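Local coordinates for protein CAIP (Helicobacter cinaedi, PDB 5LBH) that binds iron, which as a Dps-like mini-ferritin of the neutrophil-activating protein kind it probably oxidises and stores, and as an antigen promotes differentiation of macrophages into foam cells, at residues 3-8 and 60-65; 9-14 and 105-110; 16-21 and 98-103. One frame throughout, in Å; residues are numbered along the deposited sequence.

Interaction 1: 3-8 and 60-65; sequences KVVELL and LQLGEM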
ATOM      1  N   LYS A   3      45.675   2.811  -6.501  1.00 40.79           N
ATOM      2  CA  LYS A   3      44.903   1.637  -6.089  1.00 36.51           C
ATOM      3  C   LYS A   3      43.416   1.888  -5.737  1.00 42.50           C
ATOM      4  O   LYS A   3      43.041   2.826  -5.015  1.00 35.38           O
ATOM      5  CB  LYS A   3      45.603   0.964  -4.914  1.00 44.30           C
ATOM      6  CG  LYS A   3      44.875  -0.216  -4.361  1.00 39.53           C
ATOM      7  CD  LYS A   3      44.850  -1.294  -5.385  1.00 41.92           C
ATOM      8  CE  LYS A   3      43.812  -2.295  -5.007  1.00 40.90           C
ATOM      9  NZ  LYS A   3      43.062  -2.688  -6.205  1.00 38.58           N
ATOM     10  N   VAL A   4      42.580   0.990  -6.263  1.00 41.45           N
ATOM     11  CA  VAL A   4      41.143   1.069  -6.053  1.00 38.85           C
ATOM     12  C   VAL A   4      40.791   0.840  -4.591  1.00 35.95           C
ATOM     13  O   VAL A   4      40.034   1.615  -3.990  1.00 35.52           O
ATOM     14  CB  VAL A   4      40.440   0.058  -6.974  1.00 40.29           C
ATOM     15  CG1 VAL A   4      39.016  -0.201  -6.520  1.00 30.60           C
ATOM     16  CG2 VAL A   4      40.511   0.552  -8.417  1.00 38.29           C
ATOM     17  N   VAL A   5      41.359  -0.206  -3.987  1.00 33.13           N
ATOM     18  CA  VAL A   5      41.037  -0.516  -2.599  1.00 34.95           C
ATOM     19  C   VAL A   5      41.481   0.623  -1.682  1.00 36.42           C
ATOM     20  O   VAL A   5      40.763   0.996  -0.747  1.00 33.71           O
ATOM     21  CB  VAL A   5      41.665  -1.857  -2.185  1.00 35.03           C
ATOM     22  CG1 VAL A   5      41.524  -2.072  -0.685  1.00 32.72           C
ATOM     23  CG2 VAL A   5      41.009  -2.976  -2.929  1.00 33.56           C
ATOM     24  N   GLU A   6      42.653   1.209  -1.951  1.00 33.72           N
ATOM     25  CA  GLU A   6      43.145   2.283  -1.096  1.00 34.72           C
ATOM     26  C   GLU A   6      42.219   3.490  -1.145  1.00 31.53           C
ATOM     27  O   GLU A   6      41.966   4.131  -0.123  1.00 34.57           O
ATOM     28  CB  GLU A   6      44.573   2.664  -1.496  1.00 36.81           C
ATOM     29  CG  GLU A   6      45.598   1.524  -1.306  1.00 47.89           C
ATOM     30  CD  GLU A   6      46.924   1.723  -2.085  1.00 61.41           C
ATOM     31  OE1 GLU A   6      47.775   0.795  -2.081  1.00 65.14           O
ATOM     32  OE2 GLU A   6      47.113   2.790  -2.719  1.00 61.52           O
ATOM     33  N   LEU A   7      41.692   3.815  -2.322  1.00 33.40           N
ATOM     34  CA  LEU A   7      40.761   4.939  -2.411  1.00 33.91           C
ATOM     35  C   LEU A   7      39.436   4.609  -1.733  1.00 32.52           C
ATOM     36  O   LEU A   7      38.837   5.474  -1.083  1.00 30.15           O
ATOM     37  CB  LEU A   7      40.560   5.342  -3.874  1.00 30.72           C
ATOM     38  CG  LEU A   7      41.566   6.362  -4.413  1.00 34.54           C
ATOM     39  CD1 LEU A   7      41.465   6.482  -5.915  1.00 29.95           C
ATOM     40  CD2 LEU A   7      41.292   7.730  -3.787  1.00 32.46           C
ATOM     41  N   LEU A   8      38.964   3.368  -1.881  1.00 33.25           N
ATOM     42  CA  LEU A   8      37.732   2.947  -1.225  1.00 30.98           C
ATOM     43  C   LEU A   8      37.813   3.061   0.300  1.00 32.56           C
ATOM     44  O   LEU A   8      36.860   3.530   0.932  1.00 30.16           O
ATOM     45  CB  LEU A   8      37.386   1.518  -1.632  1.00 31.79           C
ATOM     46  CG  LEU A   8      36.837   1.228  -3.030  1.00 34.79           C
ATOM     47  CD1 LEU A   8      36.843  -0.287  -3.246  1.00 33.16           C
ATOM     48  CD2 LEU A   8      35.445   1.825  -3.273  1.00 25.12           C
ATOM     49  N   LEU A  60      35.636  -5.704   0.222  1.00 38.91           N
ATOM     50  CA  LEU A  60      35.644  -7.098   0.609  1.00 38.42           C
ATOM     51  C   LEU A  60      35.504  -8.005  -0.617  1.00 42.16           C
ATOM     52  O   LEU A  60      36.270  -8.960  -0.782  1.00 41.81           O
ATOM     53  CB  LEU A  60      34.509  -7.298   1.610  1.00 34.29           C
ATOM     54  CG  LEU A  60      34.540  -8.111   2.907  1.00 44.27           C
ATOM     55  CD1 LEU A  60      35.774  -7.988   3.715  1.00 31.86           C
ATOM     56  CD2 LEU A  60      33.401  -7.636   3.738  1.00 39.92           C
ATOM     57  N   GLN A  61      34.601  -7.671  -1.537  1.00 40.46           N
ATOM     58  CA  GLN A  61      34.459  -8.479  -2.741  1.00 42.39           C
ATOM     59  C   GLN A  61      35.658  -8.345  -3.682  1.00 44.35           C
ATOM     60  O   GLN A  61      35.801  -9.167  -4.592  1.00 45.24           O
ATOM     61  CB  GLN A  61      33.099  -8.204  -3.405  1.00 39.70           C
ATOM     62  CG  GLN A  61      32.761  -6.779  -3.623  1.00 44.60           C
ATOM     63  CD  GLN A  61      31.265  -6.529  -3.638  1.00 39.76           C
ATOM     64  OE1 GLN A  61      30.760  -5.815  -4.493  1.00 50.15           O
ATOM     65  NE2 GLN A  61      30.563  -7.083  -2.676  1.00 38.50           N
ATOM     66  N   LEU A  62      36.487  -7.309  -3.537  1.00 41.56           N
ATOM     67  CA  LEU A  62      37.765  -7.241  -4.249  1.00 36.79           C
ATOM     68  C   LEU A  62      38.885  -7.963  -3.497  1.00 42.61           C
ATOM     69  O   LEU A  62      40.064  -7.777  -3.825  1.00 37.70           O
ATOM     70  CB  LEU A  62      38.164  -5.789  -4.531  1.00 38.45           C
ATOM     71  CG  LEU A  62      37.225  -5.061  -5.492  1.00 38.83           C
ATOM     72  CD1 LEU A  62      37.400  -3.517  -5.511  1.00 31.24           C
ATOM     73  CD2 LEU A  62      37.440  -5.670  -6.869  1.00 34.89           C
ATOM     74  N   GLY A  63      38.548  -8.685  -2.427  1.00 48.02           N
ATOM     75  CA  GLY A  63      39.507  -9.526  -1.736  1.00 38.43           C
ATOM     76  C   GLY A  63      40.380  -8.832  -0.721  1.00 42.64           C
ATOM     77  O   GLY A  63      41.495  -9.296  -0.454  1.00 41.68           O
ATOM     78  N   GLU A  64      39.911  -7.740  -0.124  1.00 43.60           N
ATOM     79  CA  GLU A  64      40.714  -7.061   0.874  1.00 38.51           C
ATOM     80  C   GLU A  64      39.869  -6.796   2.097  1.00 37.98           C
ATOM     81  O   GLU A  64      38.671  -7.076   2.123  1.00 43.85           O
ATOM     82  CB  GLU A  64      41.267  -5.750   0.317  1.00 38.94           C
ATOM     83  CG  GLU A  64      41.914  -5.947  -1.034  1.00 43.25           C
ATOM     84  CD  GLU A  64      43.408  -6.025  -0.972  1.00 60.95           C
ATOM     85  OE1 GLU A  64      43.930  -7.165  -0.937  1.00 65.77           O
ATOM     86  OE2 GLU A  64      44.055  -4.950  -0.959  1.00 74.97           O
ATOM     87  N   MET A  65      40.493  -6.204   3.101  1.00 47.01           N
ATOM     88  CA  MET A  65      39.806  -5.878   4.338  1.00 45.25           C
ATOM     89  C   MET A  65      39.653  -4.374   4.419  1.00 39.44           C
ATOM     90  O   MET A  65      40.628  -3.644   4.194  1.00 42.95           O
ATOM     91  CB  MET A  65      40.567  -6.376   5.571  1.00 42.76           C
ATOM     92  CG  MET A  65      40.706  -7.891   5.747  1.00 45.27           C
ATOM     93  SD  MET A  65      42.412  -8.290   6.200  1.00 74.48           S
ATOM     94  CE  MET A  65      42.666  -7.253   7.651  1.00 45.76           C
TER
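The carboxylate of Glu64 is the flat group of this contact, which contains no aromatic ring; its OE2 lies beside the isopropyl group of Val5, 3.8 Å from CG1. The acid thus packs on the valine mainly through its CB and CG, with OE2 beside them. Its CG reaches Val5 CG2 at 3.6 Å, and the chain, bent at chi2 (-100°), crosses the valine obliquely. Lys3 NZ stands 5.8 Å from Glu64 OE2, too far for an ion pair, although the opposite charge may attract it weakly. Both segments belong to the antiparallel pair of long helices, 4-28 and 34-61, in the ferritin-like four-helix bundle, and here the first turn of one meets the end of the other. Helix 34-61, which carries the iron ligands Asp53 and Glu57, is closed by a Schellman motif: Gly63, with positive phi (83°), sits at C-prime, Gly63 N bonds to Leu60 O at 2.8 Å, and Glu64 N bonds to Val59 O. The turn leaves the CB atoms of Leu62 and Glu64 directed at helix 4-28. Leu62 does so with CG anti to its carbonyl carbon, and its CD1 is the shared apolar tip, 3.8 Å from Val4 CG1 and 4.0 Å from Leu8 CD1, crossing both side chains at about a right angle. Ser122 of helix 120-144 touches both Val4 and Leu62, while Val55 packs on Leu8.

Interaction 2: 9-14 and 105-110; sequences KQIQAD and KLFTEL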
ATOM      1  N   LYS A   9      38.919   2.609   0.926  1.00 31.96           N
ATOM      2  CA  LYS A   9      38.966   2.699   2.393  1.00 35.01           C
ATOM      3  C   LYS A   9      39.169   4.128   2.856  1.00 33.71           C
ATOM      4  O   LYS A   9      38.748   4.485   3.962  1.00 32.84           O
ATOM      5  CB  LYS A   9      40.021   1.798   3.034  1.00 33.21           C
ATOM      6  CG  LYS A   9      40.452   0.596   2.291  1.00 36.75           C
ATOM      7  CD  LYS A   9      41.164  -0.362   3.226  1.00 33.69           C
ATOM      8  CE  LYS A   9      42.134   0.380   4.128  1.00 46.21           C
ATOM      9  NZ  LYS A   9      42.670  -0.527   5.189  1.00 55.96           N
ATOM     10  N   GLN A  10      39.805   4.957   2.038  1.00 34.26           N
ATOM     11  CA  GLN A  10      39.861   6.376   2.356  1.00 31.49           C
ATOM     12  C   GLN A  10      38.449   6.972   2.361  1.00 32.44           C
ATOM     13  O   GLN A  10      38.056   7.671   3.306  1.00 32.98           O
ATOM     14  CB  GLN A  10      40.790   7.086   1.362  1.00 28.60           C
ATOM     15  CG  GLN A  10      40.929   8.580   1.599  1.00 31.62           C
ATOM     16  CD  GLN A  10      41.673   8.893   2.878  1.00 33.53           C
ATOM     17  OE1 GLN A  10      42.703   8.293   3.174  1.00 41.89           O
ATOM     18  NE2 GLN A  10      41.139   9.806   3.656  1.00 29.80           N
ATOM     19  N   ILE A  11      37.652   6.662   1.332  1.00 29.63           N
ATOM     20  CA  ILE A  11      36.247   7.077   1.320  1.00 32.03           C
ATOM     21  C   ILE A  11      35.526   6.561   2.570  1.00 32.06           C
ATOM     22  O   ILE A  11      34.727   7.272   3.190  1.00 29.02           O
ATOM     23  CB  ILE A  11      35.559   6.566   0.037  1.00 31.24           C
ATOM     24  CG1 ILE A  11      36.226   7.142  -1.228  1.00 32.74           C
ATOM     25  CG2 ILE A  11      34.074   6.877   0.082  1.00 29.86           C
ATOM     26  CD1 ILE A  11      35.366   7.246  -2.400  1.00 24.45           C
ATOM     27  N   GLN A  12      35.799   5.310   2.950  1.00 30.47           N
ATOM     28  CA  GLN A  12      35.173   4.725   4.126  1.00 31.13           C
ATOM     29  C   GLN A  12      35.475   5.543   5.380  1.00 37.63           C
ATOM     30  O   GLN A  12      34.563   5.905   6.135  1.00 32.96           O
ATOM     31  CB  GLN A  12      35.641   3.279   4.292  1.00 28.34           C
ATOM     32  CG  GLN A  12      34.906   2.524   5.379  1.00 31.94           C
ATOM     33  CD  GLN A  12      35.633   1.281   5.847  1.00 33.38           C
ATOM     34  OE1 GLN A  12      36.691   0.937   5.335  1.00 35.73           O
ATOM     35  NE2 GLN A  12      35.068   0.603   6.835  1.00 34.71           N
ATOM     36  N   ALA A  13      36.757   5.855   5.608  1.00 37.01           N
ATOM     37  CA  ALA A  13      37.138   6.567   6.823  1.00 40.20           C
ATOM     38  C   ALA A  13      36.542   7.971   6.859  1.00 39.36           C
ATOM     39  O   ALA A  13      36.055   8.421   7.904  1.00 36.83           O
ATOM     40  CB  ALA A  13      38.660   6.614   6.952  1.00 33.90           C
ATOM     41  N   ASP A  14      36.585   8.685   5.734  1.00 33.88           N
ATOM     42  CA  ASP A  14      36.011  10.022   5.725  1.00 31.99           C
ATOM     43  C   ASP A  14      34.492   9.975   5.845  1.00 34.72           C
ATOM     44  O   ASP A  14      33.899  10.899   6.421  1.00 33.35           O
ATOM     45  CB  ASP A  14      36.445  10.777   4.469  1.00 34.32           C
ATOM     46  CG  ASP A  14      37.944  11.085   4.453  1.00 36.96           C
ATOM     47  OD1 ASP A  14      38.514  11.573   5.468  1.00 37.53           O
ATOM     48  OD2 ASP A  14      38.560  10.826   3.403  1.00 35.93           O
ATOM     49  N   LYS A 105      36.207  15.050  -5.478  1.00 34.19           N
ATOM     50  CA  LYS A 105      37.559  14.678  -5.915  1.00 30.95           C
ATOM     51  C   LYS A 105      37.831  13.201  -5.662  1.00 31.58           C
ATOM     52  O   LYS A 105      38.293  12.480  -6.551  1.00 28.73           O
ATOM     53  CB  LYS A 105      38.616  15.520  -5.205  1.00 39.14           C
ATOM     54  CG  LYS A 105      38.867  16.903  -5.770  1.00 44.95           C
ATOM     55  CD  LYS A 105      40.127  17.497  -5.139  1.00 53.75           C
ATOM     56  CE  LYS A 105      39.948  17.823  -3.644  1.00 57.27           C
ATOM     57  NZ  LYS A 105      39.310  19.160  -3.414  1.00 52.60           N
ATOM     58  N   LEU A 106      37.503  12.729  -4.456  1.00 33.81           N
ATOM     59  CA  LEU A 106      37.773  11.349  -4.071  1.00 31.95           C
ATOM     60  C   LEU A 106      37.066  10.355  -4.997  1.00 34.98           C
ATOM     61  O   LEU A 106      37.690   9.418  -5.515  1.00 36.27           O
ATOM     62  CB  LEU A 106      37.321  11.151  -2.634  1.00 26.40           C
ATOM     63  CG  LEU A 106      38.209  10.419  -1.656  1.00 32.13           C
ATOM     64  CD1 LEU A 106      39.608  10.993  -1.781  1.00 25.38           C
ATOM     65  CD2 LEU A 106      37.641  10.608  -0.251  1.00 31.16           C
ATOM     66  N   PHE A 107      35.775  10.573  -5.263  1.00 30.72           N
ATOM     67  CA  PHE A 107      35.050   9.650  -6.128  1.00 31.55           C
ATOM     68  C   PHE A 107      35.492   9.775  -7.575  1.00 33.99           C
ATOM     69  O   PHE A 107      35.526   8.769  -8.300  1.00 34.63           O
ATOM     70  CB  PHE A 107      33.548   9.885  -6.024  1.00 28.47           C
ATOM     71  CG  PHE A 107      32.934   9.220  -4.849  1.00 30.95           C
ATOM     72  CD1 PHE A 107      32.780   7.832  -4.824  1.00 30.09           C
ATOM     73  CD2 PHE A 107      32.536   9.964  -3.746  1.00 23.54           C
ATOM     74  CE1 PHE A 107      32.207   7.205  -3.733  1.00 25.59           C
ATOM     75  CE2 PHE A 107      31.967   9.337  -2.650  1.00 24.46           C
ATOM     76  CZ  PHE A 107      31.805   7.959  -2.646  1.00 23.72           C
ATOM     77  N   THR A 108      35.863  10.980  -8.004  1.00 31.30           N
ATOM     78  CA  THR A 108      36.394  11.142  -9.351  1.00 30.79           C
ATOM     79  C   THR A 108      37.677  10.347  -9.533  1.00 31.39           C
ATOM     80  O   THR A 108      37.832   9.620 -10.517  1.00 32.27           O
ATOM     81  CB  THR A 108      36.633  12.619  -9.649  1.00 32.06           C
ATOM     82  OG1 THR A 108      35.424  13.351  -9.408  1.00 38.88           O
ATOM     83  CG2 THR A 108      37.109  12.811 -11.073  1.00 20.02           C
ATOM     84  N   GLU A 109      38.604  10.456  -8.585  1.00 32.92           N
ATOM     85  CA  GLU A 109      39.851   9.733  -8.754  1.00 34.93           C
ATOM     86  C   GLU A 109      39.633   8.227  -8.642  1.00 35.47           C
ATOM     87  O   GLU A 109      40.280   7.456  -9.353  1.00 34.41           O
ATOM     88  CB  GLU A 109      40.890  10.248  -7.761  1.00 35.04           C
ATOM     89  CG  GLU A 109      42.271   9.611  -7.946  1.00 45.61           C
ATOM     90  CD  GLU A 109      42.832   9.765  -9.391  1.00 55.27           C
ATOM     91  OE1 GLU A 109      42.481  10.765 -10.076  1.00 54.05           O
ATOM     92  OE2 GLU A 109      43.608   8.873  -9.822  1.00 50.69           O
ATOM     93  N   LEU A 110      38.687   7.794  -7.809  1.00 35.28           N
ATOM     94  CA  LEU A 110      38.318   6.380  -7.771  1.00 33.66           C
ATOM     95  C   LEU A 110      37.832   5.889  -9.128  1.00 33.85           C
ATOM     96  O   LEU A 110      38.180   4.783  -9.557  1.00 34.89           O
ATOM     97  CB  LEU A 110      37.234   6.151  -6.714  1.00 34.52           C
ATOM     98  CG  LEU A 110      36.574   4.766  -6.641  1.00 35.57           C
ATOM     99  CD1 LEU A 110      37.576   3.671  -6.358  1.00 30.22           C
ATOM    100  CD2 LEU A 110      35.450   4.743  -5.614  1.00 32.74           C
TER
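Asp14 OD2 is gripped by two hydrogen bonds, one from Gln10 NE2 and one with the hydroxyl of Tyr102, while its partner OD1 takes two more from the backbone N atoms of Lys78 and Ile79. The Gln10 bond, 2.8 Å from NE2 to OD2 and nearly straight at 160°, leaves within the amide plane but arrives from above the carboxylate plane. Gln10 NE2 also bonds to Ala76 O, so NE2 has two acceptors, which hold the amide's rotation. Four such partners leave the carboxylate little freedom to rotate and probably keep it ionised. Beside this polar cluster the packing turns apolar: Leu106 CD2 lies 3.8 Å from Asp14 OD2. Leu106 CG is 3.9 Å from Ile11 CG1, the leucine and isoleucine chains sliding past each other in opposite directions. Ile11 is the main wedge. Its CG1 is anti to the carbonyl carbon, and CD1 rests over a face of the Phe107 ring, 3.5 Å from the centroid and 16° off the normal, a CH-pi contact. The same methyl reaches Leu110 CD2 at 4.1 Å. Val130 and Leu133 of helix 120-144 also pack on Phe107. The two helices run antiparallel at 162°, as the first and third long helices do in the ferritin-like four-helix bundle, and Asp14 ties the connection that follows helix 70-76 down onto that pair.

Interaction 3: 16-21 and 98-103; sequences SVFYVK and ADYEYF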
ATOM      1  N   SER A  16      32.788   7.842   7.701  1.00 31.31           N
ATOM      2  CA  SER A  16      32.418   7.647   9.103  1.00 36.78           C
ATOM      3  C   SER A  16      32.610   8.925   9.909  1.00 33.73           C
ATOM      4  O   SER A  16      31.828   9.197  10.821  1.00 37.56           O
ATOM      5  CB  SER A  16      33.190   6.477   9.739  1.00 32.50           C
ATOM      6  OG  SER A  16      34.561   6.748   9.928  1.00 44.57           O
ATOM      7  N   VAL A  17      33.625   9.728   9.583  1.00 36.02           N
ATOM      8  CA  VAL A  17      33.806  10.999  10.281  1.00 33.00           C
ATOM      9  C   VAL A  17      32.729  11.996   9.873  1.00 32.34           C
ATOM     10  O   VAL A  17      32.158  12.688  10.717  1.00 30.88           O
ATOM     11  CB  VAL A  17      35.226  11.540  10.036  1.00 38.78           C
ATOM     12  CG1 VAL A  17      35.374  12.964  10.579  1.00 37.38           C
ATOM     13  CG2 VAL A  17      36.256  10.591  10.679  1.00 32.73           C
ATOM     14  N   PHE A  18      32.418  12.070   8.576  1.00 38.40           N
ATOM     15  CA  PHE A  18      31.372  12.975   8.107  1.00 32.20           C
ATOM     16  C   PHE A  18      30.021  12.584   8.692  1.00 35.68           C
ATOM     17  O   PHE A  18      29.205  13.452   9.049  1.00 31.43           O
ATOM     18  CB  PHE A  18      31.323  12.948   6.579  1.00 26.17           C
ATOM     19  CG  PHE A  18      30.482  14.031   5.982  1.00 30.16           C
ATOM     20  CD1 PHE A  18      29.350  13.730   5.236  1.00 30.83           C
ATOM     21  CD2 PHE A  18      30.828  15.365   6.160  1.00 31.16           C
ATOM     22  CE1 PHE A  18      28.574  14.748   4.682  1.00 27.31           C
ATOM     23  CE2 PHE A  18      30.053  16.382   5.611  1.00 31.38           C
ATOM     24  CZ  PHE A  18      28.925  16.076   4.871  1.00 24.39           C
ATOM     25  N   TYR A  19      29.784  11.274   8.818  1.00 28.99           N
ATOM     26  CA  TYR A  19      28.551  10.784   9.416  1.00 28.26           C
ATOM     27  C   TYR A  19      28.312  11.408  10.790  1.00 31.93           C
ATOM     28  O   TYR A  19      27.208  11.884  11.086  1.00 34.12           O
ATOM     29  CB  TYR A  19      28.624   9.259   9.494  1.00 26.80           C
ATOM     30  CG  TYR A  19      27.475   8.580  10.178  1.00 28.30           C
ATOM     31  CD1 TYR A  19      27.625   8.056  11.455  1.00 25.19           C
ATOM     32  CD2 TYR A  19      26.245   8.412   9.531  1.00 32.57           C
ATOM     33  CE1 TYR A  19      26.598   7.419  12.079  1.00 31.59           C
ATOM     34  CE2 TYR A  19      25.191   7.767  10.162  1.00 30.26           C
ATOM     35  CZ  TYR A  19      25.378   7.278  11.438  1.00 34.16           C
ATOM     36  OH  TYR A  19      24.364   6.633  12.093  1.00 31.61           O
ATOM     37  N   VAL A  20      29.349  11.446  11.630  1.00 30.44           N
ATOM     38  CA  VAL A  20      29.190  12.005  12.968  1.00 34.49           C
ATOM     39  C   VAL A  20      29.139  13.529  12.916  1.00 31.95           C
ATOM     40  O   VAL A  20      28.344  14.151  13.627  1.00 28.36           O
ATOM     41  CB  VAL A  20      30.302  11.494  13.908  1.00 35.69           C
ATOM     42  CG1 VAL A  20      30.288  12.259  15.208  1.00 28.97           C
ATOM     43  CG2 VAL A  20      30.098  10.013  14.210  1.00 33.03           C
ATOM     44  N   LYS A  21      29.966  14.154  12.078  1.00 27.24           N
ATOM     45  CA  LYS A  21      29.904  15.607  11.954  1.00 30.20           C
ATOM     46  C   LYS A  21      28.500  16.081  11.574  1.00 32.89           C
ATOM     47  O   LYS A  21      28.017  17.104  12.082  1.00 32.27           O
ATOM     48  CB  LYS A  21      30.901  16.104  10.915  1.00 29.60           C
ATOM     49  CG  LYS A  21      30.881  17.602  10.800  1.00 31.01           C
ATOM     50  CD  LYS A  21      31.736  18.112   9.674  1.00 35.79           C
ATOM     51  CE  LYS A  21      33.209  18.017   9.927  1.00 37.30           C
ATOM     52  NZ  LYS A  21      33.975  18.659   8.784  1.00 35.75           N
ATOM     53  N   ALA A  98      31.874  22.410   1.337  1.00 33.30           N
ATOM     54  CA  ALA A  98      33.315  22.175   1.318  1.00 32.15           C
ATOM     55  C   ALA A  98      33.634  20.684   1.369  1.00 37.39           C
ATOM     56  O   ALA A  98      34.466  20.193   0.597  1.00 40.68           O
ATOM     57  CB  ALA A  98      33.991  22.900   2.475  1.00 25.62           C
ATOM     58  N   ASP A  99      32.961  19.939   2.247  1.00 33.59           N
ATOM     59  CA  ASP A  99      33.228  18.505   2.315  1.00 36.10           C
ATOM     60  C   ASP A  99      32.745  17.770   1.071  1.00 33.50           C
ATOM     61  O   ASP A  99      33.365  16.776   0.675  1.00 30.81           O
ATOM     62  CB  ASP A  99      32.618  17.894   3.580  1.00 37.02           C
ATOM     63  CG  ASP A  99      33.446  18.195   4.831  1.00 36.24           C
ATOM     64  OD1 ASP A  99      34.598  18.642   4.689  1.00 37.83           O
ATOM     65  OD2 ASP A  99      32.962  17.960   5.953  1.00 39.41           O
ATOM     66  N   TYR A 100      31.653  18.231   0.450  1.00 30.61           N
ATOM     67  CA  TYR A 100      31.174  17.619  -0.792  1.00 30.72           C
ATOM     68  C   TYR A 100      32.191  17.763  -1.920  1.00 34.57           C
ATOM     69  O   TYR A 100      32.326  16.869  -2.762  1.00 31.42           O
ATOM     70  CB  TYR A 100      29.849  18.241  -1.225  1.00 32.36           C
ATOM     71  CG  TYR A 100      28.646  17.628  -0.602  1.00 27.33           C
ATOM     72  CD1 TYR A 100      28.767  16.688   0.406  1.00 30.49           C
ATOM     73  CD2 TYR A 100      27.391  17.939  -1.061  1.00 26.22           C
ATOM     74  CE1 TYR A 100      27.656  16.106   0.970  1.00 31.71           C
ATOM     75  CE2 TYR A 100      26.273  17.365  -0.508  1.00 33.99           C
ATOM     76  CZ  TYR A 100      26.410  16.451   0.503  1.00 35.46           C
ATOM     77  OH  TYR A 100      25.286  15.888   1.056  1.00 41.41           O
ATOM     78  N   GLU A 101      32.874  18.913  -1.985  1.00 34.84           N
ATOM     79  CA  GLU A 101      33.906  19.109  -2.995  1.00 36.90           C
ATOM     80  C   GLU A 101      35.052  18.144  -2.765  1.00 38.59           C
ATOM     81  O   GLU A 101      35.691  17.678  -3.719  1.00 41.47           O
ATOM     82  CB  GLU A 101      34.472  20.526  -2.914  1.00 35.20           C
ATOM     83  CG  GLU A 101      33.446  21.591  -2.757  1.00 40.29           C
ATOM     84  CD  GLU A 101      33.183  22.314  -4.020  1.00 48.97           C
ATOM     85  OE1 GLU A 101      33.156  21.628  -5.065  1.00 49.25           O
ATOM     86  OE2 GLU A 101      32.958  23.548  -3.953  1.00 49.84           O
ATOM     87  N   TYR A 102      35.326  17.842  -1.500  1.00 34.28           N
ATOM     88  CA  TYR A 102      36.341  16.861  -1.174  1.00 34.56           C
ATOM     89  C   TYR A 102      35.914  15.467  -1.617  1.00 31.17           C
ATOM     90  O   TYR A 102      36.668  14.766  -2.296  1.00 33.78           O
ATOM     91  CB  TYR A 102      36.610  16.909   0.320  1.00 32.32           C
ATOM     92  CG  TYR A 102      37.479  15.795   0.811  1.00 36.34           C
ATOM     93  CD1 TYR A 102      36.929  14.733   1.529  1.00 37.83           C
ATOM     94  CD2 TYR A 102      38.839  15.782   0.543  1.00 31.26           C
ATOM     95  CE1 TYR A 102      37.721  13.705   1.991  1.00 38.35           C
ATOM     96  CE2 TYR A 102      39.631  14.765   0.993  1.00 32.79           C
ATOM     97  CZ  TYR A 102      39.073  13.723   1.718  1.00 37.16           C
ATOM     98  OH  TYR A 102      39.870  12.688   2.170  1.00 40.64           O
ATOM     99  N   PHE A 103      34.691  15.062  -1.279  1.00 31.75           N
ATOM    100  CA  PHE A 103      34.199  13.759  -1.721  1.00 31.25           C
ATOM    101  C   PHE A 103      34.127  13.684  -3.241  1.00 31.48           C
ATOM    102  O   PHE A 103      34.381  12.624  -3.822  1.00 31.53           O
ATOM    103  CB  PHE A 103      32.833  13.464  -1.096  1.00 25.68           C
ATOM    104  CG  PHE A 103      32.897  12.937   0.324  1.00 24.83           C
ATOM    105  CD1 PHE A 103      33.334  11.645   0.592  1.00 28.17           C
ATOM    106  CD2 PHE A 103      32.503  13.735   1.398  1.00 25.92           C
ATOM    107  CE1 PHE A 103      33.356  11.145   1.910  1.00 22.61           C
ATOM    108  CE2 PHE A 103      32.530  13.259   2.700  1.00 22.32           C
ATOM    109  CZ  PHE A 103      32.968  11.968   2.961  1.00 24.94           C
TER
HETATM  110  O   HOH W   1      36.425  19.020   7.157  1.00 43.08           O
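Helix segments 16-21 and 98-103 run antiparallel at 163° with their axes 12.4 Å apart, a wide spacing that large side chains fill. Phe18 does most of the filling. With CG anti to the backbone N (chi1 -168°), its ring extends into the gap between the helices and meets three residues of the other segment. Phe103 turns an edge to a face of Phe18, its CE2 3.9 Å from Phe18 CG; the centroids are 5.6 Å apart and the planes inclined at 65°, a T-shaped (edge-to-face) pair. Tyr100 also meets the ring, its CE1 4.1 Å from Phe18 CE1, the side chains crossing at about a right angle. At the rim of the Phe18 ring, near its plane, lies Asp99 OD2, 3.3 Å from CE2, where the faintly positive C-H edge probably suits an anionic oxygen. That oxygen also takes the contact's salt bridge: Lys21, anti at chi1 and bent only at chi3, meets Asp99 tip to tip, and NZ donates to the syn lone pair of OD2 across 3.1 Å. A water bridges the same two groups, donating to Asp99 OD1 and accepting a weak bond from Lys21 NZ, so both carboxylate oxygens are engaged. Phe48 of helix 34-61 joins the aromatic cluster, edge-to-face with Phe18, and helix 120-144 packs against Tyr100, so all four helices of the ferritin-like bundle meet around these rings. The ring of Tyr19 meets Tyr19 of a neighbouring subunit. The chemistry is therefore graded: buried rings, chiefly apolar, form the interior, whereas the charged pair sits at the partly exposed margin, where the lysine and its water would be expected to favour the ionised form of Asp99.

Helix 4-28 enters all three contacts, with changing partners. Interaction 1 joins it to the end of helix 34-61 at an extremity of the bundle, with its centre about 18 Å from the chain's centre; interactions 2 and 3 pair it with helix 89-116, about 8 and 4 Å from that centre. All three are largely buried, interaction 1 with an exposed acid at its edge. The chemistry shifts from aliphatic contacts, through an isoleucine wedge beside a fully satisfied carboxylate, to an aromatic cluster with a salt bridge at its partly exposed margin. Interactions 1 and 2 abut through Leu8 CD2 and Leu110 CD2, 3.7 Å apart, while Tyr102 of 98-103 connects interactions 2 and 3.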